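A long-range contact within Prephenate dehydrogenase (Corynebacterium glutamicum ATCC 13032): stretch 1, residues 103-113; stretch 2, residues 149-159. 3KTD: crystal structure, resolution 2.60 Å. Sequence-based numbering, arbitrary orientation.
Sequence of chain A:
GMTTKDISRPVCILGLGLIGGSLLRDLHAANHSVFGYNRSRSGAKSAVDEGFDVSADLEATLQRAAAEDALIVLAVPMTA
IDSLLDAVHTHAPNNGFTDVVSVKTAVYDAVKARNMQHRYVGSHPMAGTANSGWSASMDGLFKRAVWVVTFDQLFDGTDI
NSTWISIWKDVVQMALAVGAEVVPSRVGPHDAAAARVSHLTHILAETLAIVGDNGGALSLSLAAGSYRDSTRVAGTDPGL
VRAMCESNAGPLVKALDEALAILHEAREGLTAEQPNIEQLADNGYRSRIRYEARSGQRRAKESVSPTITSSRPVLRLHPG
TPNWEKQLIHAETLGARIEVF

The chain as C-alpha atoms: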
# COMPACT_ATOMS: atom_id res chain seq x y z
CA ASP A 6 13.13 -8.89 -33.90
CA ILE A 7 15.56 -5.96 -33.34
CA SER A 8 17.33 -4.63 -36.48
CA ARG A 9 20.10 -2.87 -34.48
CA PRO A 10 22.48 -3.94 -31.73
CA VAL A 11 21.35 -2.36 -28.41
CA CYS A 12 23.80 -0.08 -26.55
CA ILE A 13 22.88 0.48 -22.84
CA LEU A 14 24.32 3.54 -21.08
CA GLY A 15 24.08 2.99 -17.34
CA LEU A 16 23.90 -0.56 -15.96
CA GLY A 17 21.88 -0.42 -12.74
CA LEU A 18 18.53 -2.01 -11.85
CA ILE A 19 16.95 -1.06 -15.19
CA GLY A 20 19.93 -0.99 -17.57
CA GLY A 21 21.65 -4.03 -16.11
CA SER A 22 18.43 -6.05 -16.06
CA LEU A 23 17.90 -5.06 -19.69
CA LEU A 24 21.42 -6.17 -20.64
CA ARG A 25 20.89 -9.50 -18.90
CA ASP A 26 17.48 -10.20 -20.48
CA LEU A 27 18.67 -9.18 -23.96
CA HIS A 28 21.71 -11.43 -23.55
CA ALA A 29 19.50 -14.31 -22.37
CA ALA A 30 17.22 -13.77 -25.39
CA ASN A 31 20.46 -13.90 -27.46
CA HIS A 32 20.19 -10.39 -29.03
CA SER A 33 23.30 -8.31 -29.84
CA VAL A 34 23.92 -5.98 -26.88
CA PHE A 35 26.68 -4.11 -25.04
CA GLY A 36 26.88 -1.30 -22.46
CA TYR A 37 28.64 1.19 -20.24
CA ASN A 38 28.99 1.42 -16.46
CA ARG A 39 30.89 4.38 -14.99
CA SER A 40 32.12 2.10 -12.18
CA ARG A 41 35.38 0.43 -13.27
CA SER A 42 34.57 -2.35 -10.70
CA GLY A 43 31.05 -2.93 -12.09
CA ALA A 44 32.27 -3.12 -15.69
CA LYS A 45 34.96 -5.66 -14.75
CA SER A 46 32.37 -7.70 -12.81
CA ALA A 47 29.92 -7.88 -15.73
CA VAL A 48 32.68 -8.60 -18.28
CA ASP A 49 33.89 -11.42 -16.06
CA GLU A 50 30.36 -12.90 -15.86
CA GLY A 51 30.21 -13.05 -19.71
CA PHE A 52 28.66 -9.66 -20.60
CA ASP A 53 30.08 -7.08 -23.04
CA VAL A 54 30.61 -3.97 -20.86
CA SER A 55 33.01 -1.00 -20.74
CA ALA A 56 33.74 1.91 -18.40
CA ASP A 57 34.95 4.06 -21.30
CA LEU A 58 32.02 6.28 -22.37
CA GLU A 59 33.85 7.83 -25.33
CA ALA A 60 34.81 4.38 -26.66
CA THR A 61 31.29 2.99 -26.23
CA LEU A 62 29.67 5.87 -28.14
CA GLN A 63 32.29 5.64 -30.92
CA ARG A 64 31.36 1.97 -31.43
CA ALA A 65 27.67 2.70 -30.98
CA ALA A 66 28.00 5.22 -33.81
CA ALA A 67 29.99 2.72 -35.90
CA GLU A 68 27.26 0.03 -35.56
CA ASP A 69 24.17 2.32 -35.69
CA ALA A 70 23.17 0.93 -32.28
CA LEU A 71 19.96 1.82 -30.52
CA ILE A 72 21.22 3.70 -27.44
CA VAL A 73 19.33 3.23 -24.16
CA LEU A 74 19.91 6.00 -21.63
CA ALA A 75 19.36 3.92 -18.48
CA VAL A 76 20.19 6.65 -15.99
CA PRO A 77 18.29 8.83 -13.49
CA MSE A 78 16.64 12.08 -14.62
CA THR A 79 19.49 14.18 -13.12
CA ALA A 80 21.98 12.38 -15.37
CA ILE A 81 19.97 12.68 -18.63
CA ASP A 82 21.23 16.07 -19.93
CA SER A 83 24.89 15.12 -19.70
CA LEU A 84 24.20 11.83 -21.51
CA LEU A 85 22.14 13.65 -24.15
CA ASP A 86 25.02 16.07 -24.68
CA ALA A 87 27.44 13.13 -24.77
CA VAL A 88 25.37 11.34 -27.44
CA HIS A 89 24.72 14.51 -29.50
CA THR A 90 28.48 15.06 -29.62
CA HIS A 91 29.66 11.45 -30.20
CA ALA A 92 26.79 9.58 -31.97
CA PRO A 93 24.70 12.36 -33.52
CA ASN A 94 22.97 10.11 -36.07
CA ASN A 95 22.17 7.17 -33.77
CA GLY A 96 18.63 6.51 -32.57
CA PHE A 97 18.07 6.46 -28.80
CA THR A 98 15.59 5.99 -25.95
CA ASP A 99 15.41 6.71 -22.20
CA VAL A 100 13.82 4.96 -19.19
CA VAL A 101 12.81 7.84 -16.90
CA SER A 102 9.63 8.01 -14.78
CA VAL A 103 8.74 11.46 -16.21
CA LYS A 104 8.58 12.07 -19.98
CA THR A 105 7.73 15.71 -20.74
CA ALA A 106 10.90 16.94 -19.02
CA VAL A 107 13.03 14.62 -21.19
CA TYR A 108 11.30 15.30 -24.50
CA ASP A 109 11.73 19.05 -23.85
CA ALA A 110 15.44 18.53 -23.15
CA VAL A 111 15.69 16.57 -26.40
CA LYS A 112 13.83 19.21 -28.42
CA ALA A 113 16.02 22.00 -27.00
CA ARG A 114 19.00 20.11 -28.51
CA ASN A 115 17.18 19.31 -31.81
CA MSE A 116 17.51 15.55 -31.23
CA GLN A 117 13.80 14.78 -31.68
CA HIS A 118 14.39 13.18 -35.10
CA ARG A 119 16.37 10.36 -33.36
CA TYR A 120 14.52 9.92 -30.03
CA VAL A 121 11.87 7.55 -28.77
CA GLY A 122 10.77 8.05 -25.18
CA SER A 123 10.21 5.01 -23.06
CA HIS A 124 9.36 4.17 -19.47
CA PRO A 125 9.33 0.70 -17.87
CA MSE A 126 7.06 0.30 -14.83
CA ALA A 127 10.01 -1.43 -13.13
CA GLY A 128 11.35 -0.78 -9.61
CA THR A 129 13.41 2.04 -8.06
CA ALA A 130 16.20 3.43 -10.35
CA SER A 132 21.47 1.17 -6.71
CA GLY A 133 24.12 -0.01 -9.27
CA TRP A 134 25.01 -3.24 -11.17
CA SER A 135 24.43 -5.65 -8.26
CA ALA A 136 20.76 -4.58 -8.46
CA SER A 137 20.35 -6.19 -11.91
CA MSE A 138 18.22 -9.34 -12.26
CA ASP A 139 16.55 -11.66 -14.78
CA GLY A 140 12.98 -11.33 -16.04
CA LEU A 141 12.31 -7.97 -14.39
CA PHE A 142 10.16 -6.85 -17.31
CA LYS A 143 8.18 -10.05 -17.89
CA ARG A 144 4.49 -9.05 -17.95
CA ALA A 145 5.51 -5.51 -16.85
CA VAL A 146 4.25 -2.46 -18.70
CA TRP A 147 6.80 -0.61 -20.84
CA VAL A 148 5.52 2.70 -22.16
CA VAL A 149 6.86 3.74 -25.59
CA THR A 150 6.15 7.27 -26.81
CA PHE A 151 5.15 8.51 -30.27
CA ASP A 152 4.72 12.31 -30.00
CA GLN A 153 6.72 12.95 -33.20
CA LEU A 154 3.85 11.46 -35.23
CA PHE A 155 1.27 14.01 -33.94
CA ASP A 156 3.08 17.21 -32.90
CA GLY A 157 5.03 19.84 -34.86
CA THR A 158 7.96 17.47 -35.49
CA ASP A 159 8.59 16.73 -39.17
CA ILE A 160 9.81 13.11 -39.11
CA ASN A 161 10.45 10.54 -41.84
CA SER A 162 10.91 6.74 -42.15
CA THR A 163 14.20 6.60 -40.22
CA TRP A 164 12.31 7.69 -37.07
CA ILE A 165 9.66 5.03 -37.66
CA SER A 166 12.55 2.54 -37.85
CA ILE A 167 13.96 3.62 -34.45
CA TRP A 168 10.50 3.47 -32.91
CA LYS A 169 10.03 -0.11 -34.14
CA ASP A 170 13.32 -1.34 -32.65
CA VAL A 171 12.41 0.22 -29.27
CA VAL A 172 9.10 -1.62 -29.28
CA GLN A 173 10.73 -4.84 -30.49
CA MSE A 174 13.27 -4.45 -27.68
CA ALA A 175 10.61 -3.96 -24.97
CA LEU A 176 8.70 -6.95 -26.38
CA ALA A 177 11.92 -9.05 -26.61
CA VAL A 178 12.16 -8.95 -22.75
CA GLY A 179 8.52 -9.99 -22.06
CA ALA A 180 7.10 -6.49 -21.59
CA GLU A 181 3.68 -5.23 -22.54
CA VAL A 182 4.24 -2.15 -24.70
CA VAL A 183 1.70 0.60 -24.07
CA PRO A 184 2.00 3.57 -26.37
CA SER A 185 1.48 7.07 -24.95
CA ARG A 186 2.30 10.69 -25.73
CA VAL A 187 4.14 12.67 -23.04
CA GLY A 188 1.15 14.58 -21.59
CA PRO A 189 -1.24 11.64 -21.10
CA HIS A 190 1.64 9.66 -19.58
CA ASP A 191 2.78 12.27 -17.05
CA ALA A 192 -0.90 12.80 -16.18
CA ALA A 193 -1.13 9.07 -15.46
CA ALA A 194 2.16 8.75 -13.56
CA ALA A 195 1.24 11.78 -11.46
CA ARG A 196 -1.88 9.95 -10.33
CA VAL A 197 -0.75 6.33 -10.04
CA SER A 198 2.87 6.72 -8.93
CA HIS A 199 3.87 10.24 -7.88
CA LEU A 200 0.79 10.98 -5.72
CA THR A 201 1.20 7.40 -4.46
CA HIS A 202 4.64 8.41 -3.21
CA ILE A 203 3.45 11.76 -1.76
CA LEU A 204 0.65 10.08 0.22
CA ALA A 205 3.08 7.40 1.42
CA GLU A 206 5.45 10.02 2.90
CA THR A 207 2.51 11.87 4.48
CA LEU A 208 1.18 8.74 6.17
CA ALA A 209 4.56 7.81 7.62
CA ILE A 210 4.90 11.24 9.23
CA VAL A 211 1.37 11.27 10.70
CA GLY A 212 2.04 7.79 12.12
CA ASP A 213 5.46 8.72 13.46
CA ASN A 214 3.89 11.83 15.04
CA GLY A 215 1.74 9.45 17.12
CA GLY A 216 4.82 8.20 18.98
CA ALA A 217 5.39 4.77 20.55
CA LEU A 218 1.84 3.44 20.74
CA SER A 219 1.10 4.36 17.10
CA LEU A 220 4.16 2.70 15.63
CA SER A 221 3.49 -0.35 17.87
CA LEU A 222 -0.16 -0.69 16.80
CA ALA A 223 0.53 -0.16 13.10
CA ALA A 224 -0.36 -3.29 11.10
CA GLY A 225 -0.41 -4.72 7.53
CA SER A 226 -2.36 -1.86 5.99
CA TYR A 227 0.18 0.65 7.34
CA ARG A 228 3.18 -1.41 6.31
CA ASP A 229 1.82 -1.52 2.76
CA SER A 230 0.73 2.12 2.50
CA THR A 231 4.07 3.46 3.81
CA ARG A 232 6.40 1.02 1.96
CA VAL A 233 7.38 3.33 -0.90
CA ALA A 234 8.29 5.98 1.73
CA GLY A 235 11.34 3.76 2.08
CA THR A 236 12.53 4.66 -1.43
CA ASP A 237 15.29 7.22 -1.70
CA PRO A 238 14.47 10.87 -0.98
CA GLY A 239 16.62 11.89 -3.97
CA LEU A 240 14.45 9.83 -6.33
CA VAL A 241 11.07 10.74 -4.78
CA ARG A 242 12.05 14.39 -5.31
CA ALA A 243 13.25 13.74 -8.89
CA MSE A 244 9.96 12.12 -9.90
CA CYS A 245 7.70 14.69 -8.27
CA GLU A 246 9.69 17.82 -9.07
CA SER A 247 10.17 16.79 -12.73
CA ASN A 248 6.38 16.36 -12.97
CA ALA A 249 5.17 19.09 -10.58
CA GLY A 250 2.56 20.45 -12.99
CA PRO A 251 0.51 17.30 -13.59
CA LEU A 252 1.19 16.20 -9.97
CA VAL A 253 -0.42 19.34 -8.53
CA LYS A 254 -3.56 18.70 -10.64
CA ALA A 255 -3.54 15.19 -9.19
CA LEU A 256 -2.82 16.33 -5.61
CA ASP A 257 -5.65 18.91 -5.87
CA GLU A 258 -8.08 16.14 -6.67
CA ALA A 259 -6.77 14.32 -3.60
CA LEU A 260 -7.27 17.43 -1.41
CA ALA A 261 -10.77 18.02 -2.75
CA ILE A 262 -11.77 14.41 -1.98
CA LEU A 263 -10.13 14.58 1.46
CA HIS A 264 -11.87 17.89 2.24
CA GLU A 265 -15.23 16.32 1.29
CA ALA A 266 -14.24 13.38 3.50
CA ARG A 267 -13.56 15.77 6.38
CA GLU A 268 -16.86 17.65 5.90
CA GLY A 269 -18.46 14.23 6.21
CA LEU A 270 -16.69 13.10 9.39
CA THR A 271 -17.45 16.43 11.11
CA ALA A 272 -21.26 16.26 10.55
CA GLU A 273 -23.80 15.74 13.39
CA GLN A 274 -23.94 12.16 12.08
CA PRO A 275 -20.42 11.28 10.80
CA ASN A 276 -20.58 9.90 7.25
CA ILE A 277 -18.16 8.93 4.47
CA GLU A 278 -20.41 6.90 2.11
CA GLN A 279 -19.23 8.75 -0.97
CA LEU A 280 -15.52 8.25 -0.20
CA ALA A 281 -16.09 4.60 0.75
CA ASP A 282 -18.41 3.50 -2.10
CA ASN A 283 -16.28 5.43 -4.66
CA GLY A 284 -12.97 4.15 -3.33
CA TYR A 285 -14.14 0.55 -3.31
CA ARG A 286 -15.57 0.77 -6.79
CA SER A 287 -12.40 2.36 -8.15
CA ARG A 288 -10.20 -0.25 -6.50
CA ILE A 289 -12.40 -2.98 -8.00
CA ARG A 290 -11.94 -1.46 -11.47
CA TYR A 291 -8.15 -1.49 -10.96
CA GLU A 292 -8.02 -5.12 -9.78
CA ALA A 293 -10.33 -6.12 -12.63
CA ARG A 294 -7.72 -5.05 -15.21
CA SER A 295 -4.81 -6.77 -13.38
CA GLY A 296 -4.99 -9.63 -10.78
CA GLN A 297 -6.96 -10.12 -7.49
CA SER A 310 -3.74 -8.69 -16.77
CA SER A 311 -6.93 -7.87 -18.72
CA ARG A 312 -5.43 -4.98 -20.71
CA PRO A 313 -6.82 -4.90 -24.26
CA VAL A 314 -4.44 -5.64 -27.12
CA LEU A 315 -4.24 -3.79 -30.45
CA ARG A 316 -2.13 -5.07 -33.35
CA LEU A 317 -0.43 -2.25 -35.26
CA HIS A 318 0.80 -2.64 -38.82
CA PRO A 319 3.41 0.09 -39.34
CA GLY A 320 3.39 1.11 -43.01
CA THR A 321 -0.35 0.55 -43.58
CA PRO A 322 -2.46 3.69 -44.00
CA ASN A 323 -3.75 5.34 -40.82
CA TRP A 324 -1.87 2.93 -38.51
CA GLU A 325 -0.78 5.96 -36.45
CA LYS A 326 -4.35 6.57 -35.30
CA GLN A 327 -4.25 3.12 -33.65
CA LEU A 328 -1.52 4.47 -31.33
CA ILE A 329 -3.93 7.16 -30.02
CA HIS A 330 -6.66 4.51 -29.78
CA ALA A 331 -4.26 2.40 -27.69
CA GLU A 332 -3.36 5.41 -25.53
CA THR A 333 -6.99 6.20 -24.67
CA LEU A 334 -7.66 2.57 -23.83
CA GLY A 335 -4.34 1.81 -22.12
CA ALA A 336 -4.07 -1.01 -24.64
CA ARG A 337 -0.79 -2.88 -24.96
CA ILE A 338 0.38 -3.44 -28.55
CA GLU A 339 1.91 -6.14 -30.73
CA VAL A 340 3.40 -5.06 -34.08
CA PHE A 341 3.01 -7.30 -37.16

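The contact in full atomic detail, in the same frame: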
# COMPACT_ATOMS: atom_id res chain seq x y z
N VAL A 103 9.42 10.28 -15.65
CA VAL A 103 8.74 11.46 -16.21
C VAL A 103 9.21 11.62 -17.65
O VAL A 103 10.37 11.37 -17.95
CB VAL A 103 9.06 12.73 -15.40
CG1 VAL A 103 8.28 13.92 -15.94
CG2 VAL A 103 8.73 12.53 -13.95
N LYS A 104 8.31 12.05 -18.53
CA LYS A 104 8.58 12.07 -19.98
C LYS A 104 8.61 13.47 -20.61
O LYS A 104 9.42 13.72 -21.50
CB LYS A 104 7.55 11.20 -20.70
CG LYS A 104 7.85 9.72 -20.59
CD LYS A 104 8.84 9.30 -21.64
CE LYS A 104 9.91 8.41 -21.08
NZ LYS A 104 10.79 9.16 -20.16
N THR A 105 7.74 14.37 -20.16
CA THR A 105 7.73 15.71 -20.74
C THR A 105 9.07 16.41 -20.53
O THR A 105 9.60 17.04 -21.45
CB THR A 105 6.61 16.60 -20.15
OG1 THR A 105 5.34 16.04 -20.49
CG2 THR A 105 6.69 18.02 -20.71
N ALA A 106 9.63 16.28 -19.33
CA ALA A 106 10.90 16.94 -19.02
C ALA A 106 12.02 16.48 -19.95
O ALA A 106 12.89 17.28 -20.34
CB ALA A 106 11.27 16.72 -17.56
N VAL A 107 12.00 15.20 -20.31
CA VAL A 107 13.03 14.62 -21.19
C VAL A 107 12.82 15.07 -22.62
O VAL A 107 13.76 15.54 -23.27
CB VAL A 107 13.04 13.08 -21.12
CG1 VAL A 107 14.03 12.50 -22.10
CG2 VAL A 107 13.37 12.65 -19.73
N TYR A 108 11.60 14.92 -23.12
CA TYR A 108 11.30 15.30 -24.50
C TYR A 108 11.70 16.77 -24.74
O TYR A 108 12.34 17.08 -25.75
CB TYR A 108 9.83 15.02 -24.81
CG TYR A 108 9.43 15.10 -26.27
CD1 TYR A 108 10.26 14.60 -27.28
CD2 TYR A 108 8.19 15.61 -26.63
CE1 TYR A 108 9.89 14.66 -28.61
CE2 TYR A 108 7.79 15.66 -27.97
CZ TYR A 108 8.65 15.19 -28.96
OH TYR A 108 8.27 15.24 -30.28
N ASP A 109 11.33 17.64 -23.81
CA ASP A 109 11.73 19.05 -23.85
C ASP A 109 13.25 19.19 -23.97
O ASP A 109 13.75 19.96 -24.81
CB ASP A 109 11.29 19.77 -22.57
CG ASP A 109 9.81 20.08 -22.54
OD1 ASP A 109 9.13 19.97 -23.58
OD2 ASP A 109 9.33 20.46 -21.47
N ALA A 110 13.98 18.47 -23.14
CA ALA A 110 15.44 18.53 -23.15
C ALA A 110 15.97 18.08 -24.51
O ALA A 110 16.94 18.63 -25.01
CB ALA A 110 16.02 17.69 -22.03
N VAL A 111 15.31 17.08 -25.09
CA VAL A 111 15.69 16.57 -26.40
C VAL A 111 15.37 17.58 -27.52
O VAL A 111 16.16 17.76 -28.44
CB VAL A 111 15.01 15.22 -26.69
CG1 VAL A 111 15.11 14.89 -28.16
CG2 VAL A 111 15.63 14.12 -25.82
N LYS A 112 14.22 18.22 -27.42
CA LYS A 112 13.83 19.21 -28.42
C LYS A 112 14.73 20.43 -28.37
O LYS A 112 15.10 20.98 -29.42
CB LYS A 112 12.36 19.62 -28.28
CG LYS A 112 11.39 18.58 -28.86
CD LYS A 112 9.90 19.02 -28.78
CE LYS A 112 9.36 19.02 -27.36
NZ LYS A 112 7.88 19.05 -27.32
N ALA A 113 15.12 20.84 -27.16
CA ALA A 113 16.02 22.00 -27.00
C ALA A 113 17.38 21.77 -27.70
O ALA A 113 18.05 22.72 -28.09
CB ALA A 113 16.22 22.32 -25.52
N VAL A 149 6.05 3.22 -24.48
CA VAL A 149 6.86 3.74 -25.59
C VAL A 149 6.11 4.92 -26.20
O VAL A 149 4.95 4.79 -26.57
CB VAL A 149 7.11 2.68 -26.66
CG1 VAL A 149 7.77 3.31 -27.88
CG2 VAL A 149 7.97 1.57 -26.10
N THR A 150 6.78 6.06 -26.30
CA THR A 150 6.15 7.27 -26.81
C THR A 150 6.11 7.34 -28.34
O THR A 150 6.75 6.54 -29.03
CB THR A 150 6.84 8.51 -26.28
OG1 THR A 150 8.22 8.48 -26.68
CG2 THR A 150 6.74 8.55 -24.75
N PHE A 151 5.34 8.30 -28.83
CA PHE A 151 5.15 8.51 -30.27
C PHE A 151 4.70 9.95 -30.58
O PHE A 151 3.95 10.17 -31.53
CB PHE A 151 4.13 7.50 -30.83
CG PHE A 151 2.74 7.62 -30.22
CD1 PHE A 151 2.42 6.96 -29.04
CD2 PHE A 151 1.75 8.36 -30.85
CE1 PHE A 151 1.15 7.06 -28.49
CE2 PHE A 151 0.48 8.47 -30.31
CZ PHE A 151 0.17 7.82 -29.13
N ASP A 152 5.17 10.93 -29.82
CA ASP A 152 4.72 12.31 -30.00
C ASP A 152 5.07 12.86 -31.39
O ASP A 152 4.30 13.63 -31.97
CB ASP A 152 5.30 13.24 -28.93
CG ASP A 152 4.97 12.81 -27.52
OD1 ASP A 152 5.58 11.83 -27.04
OD2 ASP A 152 4.11 13.46 -26.89
N GLN A 153 6.24 12.47 -31.91
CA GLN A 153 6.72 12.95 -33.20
C GLN A 153 5.72 12.74 -34.34
O GLN A 153 5.72 13.50 -35.31
CB GLN A 153 8.06 12.30 -33.57
CG GLN A 153 9.29 12.80 -32.79
CD GLN A 153 9.51 12.07 -31.48
OE1 GLN A 153 8.57 11.63 -30.83
NE2 GLN A 153 10.77 11.95 -31.07
N LEU A 154 4.87 11.72 -34.22
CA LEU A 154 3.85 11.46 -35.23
C LEU A 154 2.68 12.43 -35.20
O LEU A 154 1.99 12.55 -36.20
CB LEU A 154 3.30 10.04 -35.09
CG LEU A 154 4.30 8.90 -35.30
CD1 LEU A 154 3.63 7.58 -35.01
CD2 LEU A 154 4.90 8.93 -36.71
N PHE A 155 2.45 13.12 -34.08
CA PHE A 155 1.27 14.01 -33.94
C PHE A 155 1.52 15.45 -33.51
O PHE A 155 0.58 16.22 -33.38
CB PHE A 155 0.25 13.38 -32.98
CG PHE A 155 -0.37 12.14 -33.51
CD1 PHE A 155 -1.52 12.21 -34.29
CD2 PHE A 155 0.21 10.90 -33.27
CE1 PHE A 155 -2.10 11.06 -34.80
CE2 PHE A 155 -0.36 9.74 -33.78
CZ PHE A 155 -1.52 9.83 -34.55
N ASP A 156 2.77 15.84 -33.28
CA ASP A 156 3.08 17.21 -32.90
C ASP A 156 3.79 17.89 -34.07
O ASP A 156 3.86 17.33 -35.17
CB ASP A 156 3.90 17.26 -31.59
CG ASP A 156 5.33 16.74 -31.74
OD1 ASP A 156 5.71 16.26 -32.83
OD2 ASP A 156 6.09 16.81 -30.74
N GLY A 157 4.34 19.08 -33.82
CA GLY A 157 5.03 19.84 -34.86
C GLY A 157 6.38 19.31 -35.32
O GLY A 157 7.13 20.04 -35.96
N THR A 158 6.71 18.06 -35.01
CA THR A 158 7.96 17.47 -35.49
C THR A 158 7.73 16.89 -36.87
O THR A 158 6.73 16.22 -37.10
CB THR A 158 8.45 16.35 -34.57
OG1 THR A 158 8.40 16.79 -33.22
CG2 THR A 158 9.89 15.97 -34.94
N ASP A 159 8.69 17.13 -37.77
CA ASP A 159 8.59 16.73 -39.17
C ASP A 159 9.48 15.50 -39.41
O ASP A 159 10.59 15.63 -39.92
CB ASP A 159 9.01 17.91 -40.05
CG ASP A 159 8.47 17.83 -41.47
OD1 ASP A 159 7.69 16.91 -41.79
OD2 ASP A 159 8.84 18.72 -42.28

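A helix lies against an irregular loop here, and the side chains do the joining, because the paired backbones stay well apart: CA of Lys104 is 8.7 Å from CA of Thr150, CA of Tyr108 is 9.1 Å from CA of Asp152, and CA of Lys112 is 9.4 Å from CA of Thr158. The residues that reach across are spaced four apart, Lys104, Tyr108 and Lys112, so one side of the helix and the residue just ahead of it serve the contact, while Thr105 points away and Ala106, Val107, Asp109 and Ala110 make no contact.

Lys104, just ahead of the helix, contributes carbon rather than charge. Its CD packs 3.8 Å from CG2 of Thr150, while its NZ turns back to donate to the O of Val103 at 3.2 Å. Its own carbonyl O accepts from the N of Tyr108 at 3.0 Å, tying this first contact residue to the next.

Tyr108 is the centre of the interface. With chi1 in the t well, its ring reaches into the loop, and CE2 comes within 3.6 Å of CB of Asp152. At the tip, OH donates a hydrogen bond to OD2 of Asp156 at 2.7 Å, the carboxylate oxygen lying at the ring edge near its plane, as suits a phenol donor. The loop holds that acceptor in place. The other carboxylate oxygen, OD1 of Asp156, accepts from both N and OG1 of Thr158, at 3.0 and 2.8 Å, and the N of Asp156 donates to the O of Asp152 at 3.0 Å. Gln153 starts sideways, but its end comes nearer, bringing CD to 3.6 Å from the OH of Tyr108.

One turn later, Lys112 points its side chain toward the loop. Its NZ stops 4.5 Å from OD2 of Asp156, so the opposite charges are near each other but beyond a salt bridge.

The rule is economical: one buried tyrosine supplies most of the helix's contact, and its hydroxyl meets a carboxylate already braced by its own loop.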